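Local structure of 15-O-acetyltransferase (Fusarium sporotrichioides, 3FOT) at residues 437-442 with 477-482; 53-58 with 465-470; 487-492 with 505-510. The protein transfers an acetyl group to the C-15 oxygen of trichothecene intermediates in the fungal biosynthesis of mycotoxins such as T-2 toxin. All coordinates share one frame; numbering follows the deposited sequence.

Followed from the N terminus, the chain first lays down 53-58, whose partner 465-470 arrives some 400 residues later, so contact 2 closes a very long loop within the six-stranded mixed sheet. Contact 1 opens inside that loop, at 437-442, and closes beyond it, at 477-482; contacts 1 and 2 therefore cross. Contact 3 follows both in series: strand 487-492 lies next to 477-482 in the four-stranded sheet and is covered by the C-terminal helix. R479 and D439 of contact 1 pack on F467 of contact 2. Together the three contacts link the six-stranded sheet, the four-stranded sheet and that last helix.

Contact 1: residues 437-442 with 477-482; sequences ISDGIN and AIRLDS
I437 lies over one face of the R479 guanidinium, F467 and V469 of strand 457-469 lie over the other, and the carboxylate of D439 sits at its edge. I437 CG2 makes the touch, 3.4 Å from R479 NH1, while I437 CB stands 4.0 Å above the plane, displaced toward the rim. At the edge the grip is side-on and bidentate: R479 NE donates to D439 OD2 at 2.9 Å and R479 NH1 to D439 OD1 at 2.8 Å, OD2 in the guanidinium plane and OD1 tilted slightly out of it, each oxygen using its syn lone pair. The two planes are only 24° apart, and this salt bridge fixes the rotation of both groups. A bend in the arginine chain at chi3 (73°) swings NE back toward D439. R479 NH2 bonds to a glycerol, probably from the crystallisation liquor.

The strands run parallel, and their register slips at a beta bulge. S438 pairs with L480 but G440 with D481, leaving D439 as the extra residue. L480 O accepts D439 N at 2.8 Å and, weakly, G440 N at 3.4 Å. G440 has a positive phi (75°), readily adopted by glycine. D439 OD2 lies 4.1 Å from D481 OD2; R479 would be expected to offset much of their repulsion. Beyond the bulge, N442 N donates to S482 O at 2.9 Å.

Strand 435-441 is an outermost strand of a four-stranded mixed sheet, while 477-483 is held on its other side by strand 486-494. On the face carrying S438 and L480, helix 306-321 covers L480, and S438 OG is hydrogen-bonded to S307. On the face of I437, R479 and D481, strand 457-469 of the six-stranded sheet packs against the pair.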
loop_
_atom_site.group_PDB
_atom_site.type_symbol
_atom_site.label_atom_id
_atom_site.label_comp_id
_atom_site.label_asym_id
_atom_site.label_seq_id
_atom_site.Cartn_x
_atom_site.Cartn_y
_atom_site.Cartn_z
ATOM N N ILE A 437 -1.048 1.210 -9.665
ATOM C CA ILE A 437 -0.928 0.267 -8.568
ATOM C C ILE A 437 -2.324 -0.238 -8.229
ATOM O O ILE A 437 -3.215 0.558 -7.925
ATOM C CB ILE A 437 -0.288 0.900 -7.304
ATOM C CG1 ILE A 437 1.037 1.590 -7.638
ATOM C CG2 ILE A 437 -0.088 -0.182 -6.262
ATOM C CD1 ILE A 437 0.933 3.133 -7.730
ATOM N N SER A 438 -2.532 -1.547 -8.333
ATOM C CA SER A 438 -3.797 -2.130 -7.916
ATOM C C SER A 438 -3.724 -2.603 -6.455
ATOM O O SER A 438 -2.873 -3.434 -6.092
ATOM C CB SER A 438 -4.179 -3.287 -8.835
ATOM O OG SER A 438 -5.435 -3.813 -8.449
ATOM N N ASP A 439 -4.611 -2.061 -5.624
ATOM C CA ASP A 439 -4.721 -2.460 -4.213
ATOM C C ASP A 439 -5.769 -3.570 -3.988
ATOM O O ASP A 439 -5.800 -4.197 -2.918
ATOM C CB ASP A 439 -5.062 -1.251 -3.346
ATOM C CG ASP A 439 -3.909 -0.264 -3.212
ATOM O OD1 ASP A 439 -2.745 -0.701 -3.092
ATOM O OD2 ASP A 439 -4.176 0.963 -3.196
ATOM N N GLY A 440 -6.628 -3.789 -4.986
ATOM C CA GLY A 440 -7.595 -4.887 -4.970
ATOM C C GLY A 440 -8.769 -4.649 -4.049
ATOM O O GLY A 440 -9.047 -3.520 -3.676
ATOM N N ILE A 441 -9.407 -5.741 -3.641
ATOM C CA ILE A 441 -10.657 -5.709 -2.883
ATOM C C ILE A 441 -10.385 -5.726 -1.379
ATOM O O ILE A 441 -9.823 -6.683 -0.862
ATOM C CB ILE A 441 -11.529 -6.900 -3.302
ATOM C CG1 ILE A 441 -11.865 -6.767 -4.800
ATOM C CG2 ILE A 441 -12.779 -7.006 -2.422
ATOM C CD1 ILE A 441 -12.566 -7.971 -5.392
ATOM N N ASN A 442 -10.794 -4.663 -0.691
ATOM C CA ASN A 442 -10.427 -4.474 0.702
ATOM C C ASN A 442 -11.096 -5.479 1.641
ATOM O O ASN A 442 -10.635 -5.666 2.757
ATOM C CB ASN A 442 -10.692 -3.030 1.145
ATOM C CG ASN A 442 -9.607 -2.075 0.719
ATOM O OD1 ASN A 442 -9.868 -0.995 0.139
ATOM N ND2 ASN A 442 -8.390 -2.428 1.032
ATOM N N ALA A 477 0.879 8.612 -9.371
ATOM C CA ALA A 477 0.752 7.234 -8.919
ATOM C C ALA A 477 -0.722 6.978 -8.699
ATOM O O ALA A 477 -1.320 7.570 -7.792
ATOM C CB ALA A 477 1.525 7.038 -7.608
ATOM N N ILE A 478 -1.276 6.060 -9.485
ATOM C CA ILE A 478 -2.709 5.861 -9.565
ATOM C C ILE A 478 -3.045 4.538 -8.937
ATOM O O ILE A 478 -2.543 3.497 -9.372
ATOM C CB ILE A 478 -3.208 5.932 -11.038
ATOM C CG1 ILE A 478 -2.806 7.281 -11.651
ATOM C CG2 ILE A 478 -4.719 5.774 -11.077
ATOM C CD1 ILE A 478 -2.765 7.281 -13.148
ATOM N N ARG A 479 -3.866 4.577 -7.883
ATOM C CA ARG A 479 -4.186 3.370 -7.138
ATOM C C ARG A 479 -5.668 3.023 -7.326
ATOM O O ARG A 479 -6.505 3.923 -7.370
ATOM C CB ARG A 479 -3.909 3.572 -5.648
ATOM C CG ARG A 479 -2.558 4.251 -5.311
ATOM C CD ARG A 479 -2.290 4.135 -3.800
ATOM N NE ARG A 479 -1.933 2.770 -3.423
ATOM C CZ ARG A 479 -0.711 2.261 -3.451
ATOM N NH1 ARG A 479 -0.527 0.999 -3.078
ATOM N NH2 ARG A 479 0.325 2.999 -3.837
ATOM N N LEU A 480 -5.978 1.737 -7.429
ATOM C CA LEU A 480 -7.375 1.295 -7.487
ATOM C C LEU A 480 -7.649 0.338 -6.346
ATOM O O LEU A 480 -6.906 -0.622 -6.149
ATOM C CB LEU A 480 -7.656 0.560 -8.810
ATOM C CG LEU A 480 -9.089 0.014 -9.011
ATOM C CD1 LEU A 480 -10.067 1.135 -9.269
ATOM C CD2 LEU A 480 -9.154 -1.060 -10.102
ATOM N N ASP A 481 -8.717 0.570 -5.597
ATOM C CA ASP A 481 -9.197 -0.540 -4.774
ATOM C C ASP A 481 -10.710 -0.588 -4.735
ATOM O O ASP A 481 -11.370 0.129 -5.494
ATOM C CB ASP A 481 -8.537 -0.618 -3.401
ATOM C CG ASP A 481 -8.703 0.617 -2.600
ATOM O OD1 ASP A 481 -9.571 1.450 -2.954
ATOM O OD2 ASP A 481 -7.959 0.715 -1.580
ATOM N N SER A 482 -11.243 -1.423 -3.863
ATOM C CA SER A 482 -12.668 -1.637 -3.808
ATOM C C SER A 482 -13.101 -1.841 -2.378
ATOM O O SER A 482 -12.392 -2.479 -1.602
ATOM C CB SER A 482 -13.041 -2.887 -4.605
ATOM O OG SER A 482 -14.452 -3.036 -4.600
#

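Contact 2: residues 53-58 with 465-470; sequences LYIATS and IDFVVN
F467 and I55 form the tight part of this antiparallel pairing. I55 CG1 presses obliquely on the phenyl ring, 3.4 Å from F467 CD1. With CG of F467 anti to its backbone N (chi1 178°), the ring leans toward strand 53-58, where L53 CD2 reaches F467 CZ at 3.9 Å. The same L53 methyl lies beside V469, its CD2 3.6 Å from V469 CG2, the two side chains pointing the same way. Further along this face, I55 and I465 run side by side.

Four backbone hydrogen bonds of nearly equal length hold the strands: Y54 and V468 bond reciprocally, as do A56 and D466, and the bond from Y54 N to V468 O is almost straight (177°). At the end of the strand pair the Y54 ring and the N470 amide meet with planes 45° apart, N470 ND2 in the ring plane at its edge and Y54 CE2 3.5 Å from N470 OD1.

Packing is looser where A56 CB stays 4.3 Å from D466 CB. D466 is partly exposed, and a water donates both to A56 O and to D466 OD2, each at 2.9 Å, bridging backbone and carboxylate.

Strand 53-61 is an interior strand of the six-stranded mixed sheet, with 177-184 on its other side. Helix 134-147 covers the face of Y54, A56 and V468; its E142 binds Y54 OH and N470 ND2, the latter also bonded to A49 O, and N470 OD1 accepts from W138 NE1 of the same helix. On the opposite face, F467 makes a cation-pi contact with R195 and touches D481 of strand 477-483.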
loop_
_atom_site.group_PDB
_atom_site.type_symbol
_atom_site.label_atom_id
_atom_site.label_comp_id
_atom_site.label_asym_id
_atom_site.label_seq_id
_atom_site.Cartn_x
_atom_site.Cartn_y
_atom_site.Cartn_z
ATOM N N LEU A 53 3.017 4.904 4.480
ATOM C CA LEU A 53 1.671 4.396 4.193
ATOM C C LEU A 53 0.685 5.037 5.138
ATOM O O LEU A 53 0.969 5.168 6.330
ATOM C CB LEU A 53 1.607 2.882 4.453
ATOM C CG LEU A 53 2.631 1.959 3.814
ATOM C CD1 LEU A 53 2.522 0.575 4.435
ATOM C CD2 LEU A 53 2.324 1.938 2.347
ATOM N N TYR A 54 -0.466 5.454 4.619
ATOM C CA TYR A 54 -1.566 5.865 5.485
ATOM C C TYR A 54 -2.825 5.156 5.019
ATOM O O TYR A 54 -3.072 5.039 3.809
ATOM C CB TYR A 54 -1.830 7.355 5.380
ATOM C CG TYR A 54 -0.752 8.263 5.902
ATOM C CD1 TYR A 54 -0.893 8.865 7.152
ATOM C CD2 TYR A 54 0.381 8.557 5.136
ATOM C CE1 TYR A 54 0.054 9.746 7.637
ATOM C CE2 TYR A 54 1.354 9.450 5.619
ATOM C CZ TYR A 54 1.175 10.030 6.873
ATOM O OH TYR A 54 2.055 10.933 7.405
ATOM N N ILE A 55 -3.612 4.696 5.981
ATOM C CA ILE A 55 -4.939 4.123 5.687
ATOM C C ILE A 55 -5.977 4.951 6.457
ATOM O O ILE A 55 -5.907 5.057 7.676
ATOM C CB ILE A 55 -5.010 2.618 6.053
ATOM C CG1 ILE A 55 -3.958 1.829 5.244
ATOM C CG2 ILE A 55 -6.439 2.023 5.749
ATOM C CD1 ILE A 55 -3.613 0.435 5.861
ATOM N N ALA A 56 -6.912 5.571 5.732
ATOM C CA ALA A 56 -7.932 6.405 6.353
ATOM C C ALA A 56 -9.218 5.609 6.361
ATOM O O ALA A 56 -9.714 5.199 5.284
ATOM C CB ALA A 56 -8.100 7.740 5.572
ATOM N N THR A 57 -9.730 5.323 7.556
ATOM C CA THR A 57 -10.979 4.574 7.663
ATOM C C THR A 57 -12.019 5.520 8.271
ATOM O O THR A 57 -11.726 6.234 9.222
ATOM C CB THR A 57 -10.847 3.238 8.458
ATOM O OG1 THR A 57 -10.464 3.495 9.819
ATOM C CG2 THR A 57 -9.819 2.271 7.809
ATOM N N SER A 58 -13.211 5.572 7.705
ATOM C CA SER A 58 -14.284 6.339 8.303
ATOM C C SER A 58 -15.276 5.334 8.849
ATOM O O SER A 58 -15.748 4.477 8.110
ATOM C CB SER A 58 -14.983 7.205 7.253
ATOM O OG SER A 58 -15.821 8.138 7.872
ATOM N N ILE A 465 -12.766 3.283 3.094
ATOM C CA ILE A 465 -11.357 2.998 3.271
ATOM C C ILE A 465 -10.614 3.705 2.156
ATOM O O ILE A 465 -10.923 3.518 0.978
ATOM C CB ILE A 465 -11.039 1.475 3.251
ATOM C CG1 ILE A 465 -11.847 0.721 4.325
ATOM C CG2 ILE A 465 -9.514 1.227 3.382
ATOM C CD1 ILE A 465 -11.678 -0.812 4.288
ATOM N N ASP A 466 -9.669 4.561 2.532
ATOM C CA ASP A 466 -8.781 5.178 1.536
ATOM C C ASP A 466 -7.330 4.872 1.866
ATOM O O ASP A 466 -6.884 5.119 2.964
ATOM C CB ASP A 466 -9.026 6.680 1.462
ATOM C CG ASP A 466 -10.395 6.994 0.933
ATOM O OD1 ASP A 466 -10.625 6.685 -0.266
ATOM O OD2 ASP A 466 -11.227 7.518 1.712
ATOM N N PHE A 467 -6.599 4.356 0.893
ATOM C CA PHE A 467 -5.241 3.902 1.106
ATOM C C PHE A 467 -4.325 4.847 0.335
ATOM O O PHE A 467 -4.434 4.981 -0.890
ATOM C CB PHE A 467 -5.096 2.461 0.624
ATOM C CG PHE A 467 -3.717 1.912 0.749
ATOM C CD1 PHE A 467 -3.306 1.278 1.909
ATOM C CD2 PHE A 467 -2.812 2.028 -0.298
ATOM C CE1 PHE A 467 -2.029 0.775 2.026
ATOM C CE2 PHE A 467 -1.529 1.515 -0.170
ATOM C CZ PHE A 467 -1.146 0.897 0.979
ATOM N N VAL A 468 -3.472 5.546 1.072
ATOM C CA VAL A 468 -2.536 6.488 0.464
ATOM C C VAL A 468 -1.079 6.109 0.771
ATOM O O VAL A 468 -0.759 5.616 1.858
ATOM C CB VAL A 468 -2.863 7.977 0.837
ATOM C CG1 VAL A 468 -4.338 8.316 0.527
ATOM C CG2 VAL A 468 -2.575 8.250 2.277
ATOM N N VAL A 469 -0.205 6.306 -0.216
ATOM C CA VAL A 469 1.239 6.135 -0.025
ATOM C C VAL A 469 1.852 7.452 -0.433
ATOM O O VAL A 469 1.541 7.940 -1.535
ATOM C CB VAL A 469 1.822 5.028 -0.904
ATOM C CG1 VAL A 469 3.314 4.901 -0.658
ATOM C CG2 VAL A 469 1.120 3.710 -0.600
ATOM N N ASN A 470 2.677 8.047 0.433
ATOM C CA ASN A 470 3.261 9.354 0.138
ATOM C C ASN A 470 4.005 9.285 -1.191
ATOM O O ASN A 470 4.599 8.263 -1.509
ATOM C CB ASN A 470 4.249 9.784 1.217
ATOM C CG ASN A 470 3.564 10.345 2.466
ATOM O OD1 ASN A 470 2.369 10.659 2.462
ATOM N ND2 ASN A 470 4.333 10.482 3.531
HETATM O O HOH W 1 -11.902 6.824 4.429
#

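Contact 3: residues 487-492 with 505-510; sequences STLNII and KYLQSI
This is a wholly apolar strand-to-helix contact, the packing of a beta-alpha unit in which strand 486-494 leads into the C-terminal helix 500-516 and the helix folds back over the sheet. The two short segments run roughly antiparallel, at 150°, with their axes 9.7 Å apart at closest approach, a spacing bridged by side chains from both. L489 and I491, two residues apart on the strand, direct their CB atoms toward the helix, while L507 and I510, one turn apart, face the strand in return. All four are buried.

L507 is placed between the two strand residues. Its CG lies anti to the backbone N (chi1 -178°), which directs it toward the strand; L507 CD1 then touches L489 CB at 3.8 Å and I491 CG1 at 4.0 Å. I491 and L507 slide past each other in opposite directions, so that I491 CD1 arrives at the root of the leucine, 3.7 Å from L507 CB. I510 takes the next place along the helix, where I510 CG2 meets L489 CD2 at 3.7 Å, the two side chains crossing at a slant.

Strand 486-494 lies between 277-283 and 477-483 in the four-stranded sheet, and L489 and I491 also touch L480 and I478 of the latter strand, respectively. Helix 306-321 flanks the C-terminal helix, packing against Y506 and S509. The Y506 ring borders the contact: I510 CG1 of its own helix lies 4.2 Å above one face, toward the rim, whereas from the strand I491 CD1 comes up at the edge, 4.0 Å from Y506 CD2.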
loop_
_atom_site.group_PDB
_atom_site.type_symbol
_atom_site.label_atom_id
_atom_site.label_comp_id
_atom_site.label_asym_id
_atom_site.label_seq_id
_atom_site.Cartn_x
_atom_site.Cartn_y
_atom_site.Cartn_z
ATOM N N SER A 487 -15.608 0.840 -6.424
ATOM C CA SER A 487 -14.191 1.073 -6.750
ATOM C C SER A 487 -13.804 2.528 -6.525
ATOM O O SER A 487 -14.521 3.441 -6.926
ATOM C CB SER A 487 -13.884 0.661 -8.203
ATOM O OG SER A 487 -14.110 -0.734 -8.380
ATOM N N THR A 488 -12.661 2.743 -5.884
ATOM C CA THR A 488 -12.116 4.075 -5.716
ATOM C C THR A 488 -10.800 4.200 -6.480
ATOM O O THR A 488 -9.944 3.318 -6.354
ATOM C CB THR A 488 -11.835 4.321 -4.234
ATOM O OG1 THR A 488 -13.097 4.362 -3.536
ATOM C CG2 THR A 488 -11.100 5.641 -4.056
ATOM N N LEU A 489 -10.660 5.257 -7.268
ATOM C CA LEU A 489 -9.369 5.584 -7.872
ATOM C C LEU A 489 -8.805 6.754 -7.124
ATOM O O LEU A 489 -9.487 7.755 -6.895
ATOM C CB LEU A 489 -9.478 5.932 -9.369
ATOM C CG LEU A 489 -9.671 4.775 -10.348
ATOM C CD1 LEU A 489 -11.132 4.432 -10.370
ATOM C CD2 LEU A 489 -9.222 5.204 -11.765
ATOM N N ASN A 490 -7.541 6.624 -6.739
ATOM C CA ASN A 490 -6.789 7.678 -6.060
ATOM C C ASN A 490 -5.543 7.998 -6.897
ATOM O O ASN A 490 -4.876 7.064 -7.350
ATOM C CB ASN A 490 -6.374 7.150 -4.686
ATOM C CG ASN A 490 -5.973 8.250 -3.699
ATOM O OD1 ASN A 490 -5.682 9.390 -4.070
ATOM N ND2 ASN A 490 -5.951 7.889 -2.418
ATOM N N ILE A 491 -5.255 9.267 -7.102
ATOM C CA ILE A 491 -3.984 9.625 -7.696
ATOM C C ILE A 491 -3.202 10.393 -6.651
ATOM O O ILE A 491 -3.653 11.426 -6.135
ATOM C CB ILE A 491 -4.106 10.476 -8.966
ATOM C CG1 ILE A 491 -4.978 9.783 -10.016
ATOM C CG2 ILE A 491 -2.688 10.754 -9.536
ATOM C CD1 ILE A 491 -5.033 10.529 -11.386
ATOM N N ILE A 492 -2.031 9.866 -6.320
ATOM C CA ILE A 492 -1.146 10.569 -5.412
ATOM C C ILE A 492 -0.051 11.206 -6.255
ATOM O O ILE A 492 0.426 10.611 -7.232
ATOM C CB ILE A 492 -0.544 9.649 -4.342
ATOM C CG1 ILE A 492 -1.638 8.884 -3.602
ATOM C CG2 ILE A 492 0.233 10.439 -3.322
ATOM C CD1 ILE A 492 -1.705 7.470 -3.998
ATOM N N LYS A 505 -8.191 16.706 -13.786
ATOM C CA LYS A 505 -8.572 16.612 -15.204
ATOM C C LYS A 505 -8.188 15.231 -15.734
ATOM O O LYS A 505 -8.984 14.548 -16.391
ATOM C CB LYS A 505 -7.888 17.722 -16.020
ATOM C CG LYS A 505 -8.228 17.688 -17.506
ATOM N N TYR A 506 -6.974 14.814 -15.408
ATOM C CA TYR A 506 -6.481 13.502 -15.823
ATOM C C TYR A 506 -7.308 12.382 -15.174
ATOM O O TYR A 506 -7.739 11.461 -15.848
ATOM C CB TYR A 506 -4.989 13.362 -15.497
ATOM C CG TYR A 506 -4.362 12.093 -16.062
ATOM C CD1 TYR A 506 -4.224 11.919 -17.438
ATOM C CD2 TYR A 506 -3.901 11.080 -15.218
ATOM C CE1 TYR A 506 -3.652 10.760 -17.973
ATOM C CE2 TYR A 506 -3.330 9.916 -15.735
ATOM C CZ TYR A 506 -3.220 9.764 -17.120
ATOM O OH TYR A 506 -2.674 8.632 -17.662
ATOM N N LEU A 507 -7.546 12.465 -13.861
ATOM C CA LEU A 507 -8.360 11.435 -13.179
ATOM C C LEU A 507 -9.750 11.302 -13.818
ATOM O O LEU A 507 -10.249 10.187 -14.063
ATOM C CB LEU A 507 -8.499 11.779 -11.685
ATOM C CG LEU A 507 -9.292 10.757 -10.847
ATOM C CD1 LEU A 507 -8.796 9.290 -11.036
ATOM C CD2 LEU A 507 -9.236 11.184 -9.373
ATOM N N GLN A 508 -10.371 12.437 -14.096
ATOM C CA GLN A 508 -11.714 12.430 -14.697
ATOM C C GLN A 508 -11.706 11.787 -16.094
ATOM O O GLN A 508 -12.668 11.096 -16.496
ATOM C CB GLN A 508 -12.286 13.852 -14.765
ATOM C CG GLN A 508 -12.701 14.407 -13.372
ATOM C CD GLN A 508 -13.548 13.389 -12.575
ATOM O OE1 GLN A 508 -13.110 12.863 -11.533
ATOM N NE2 GLN A 508 -14.738 13.073 -13.090
ATOM N N SER A 509 -10.624 12.011 -16.829
ATOM C CA SER A 509 -10.457 11.398 -18.150
ATOM C C SER A 509 -10.397 9.874 -18.047
ATOM O O SER A 509 -11.033 9.147 -18.835
ATOM C CB SER A 509 -9.180 11.938 -18.828
ATOM O OG SER A 509 -9.040 11.365 -20.142
ATOM N N ILE A 510 -9.603 9.386 -17.091
ATOM C CA ILE A 510 -9.487 7.963 -16.851
ATOM C C ILE A 510 -10.853 7.404 -16.510
ATOM O O ILE A 510 -11.267 6.406 -17.084
ATOM C CB ILE A 510 -8.545 7.662 -15.662
ATOM C CG1 ILE A 510 -7.107 8.089 -15.982
ATOM C CG2 ILE A 510 -8.622 6.191 -15.267
ATOM C CD1 ILE A 510 -6.270 8.282 -14.696
#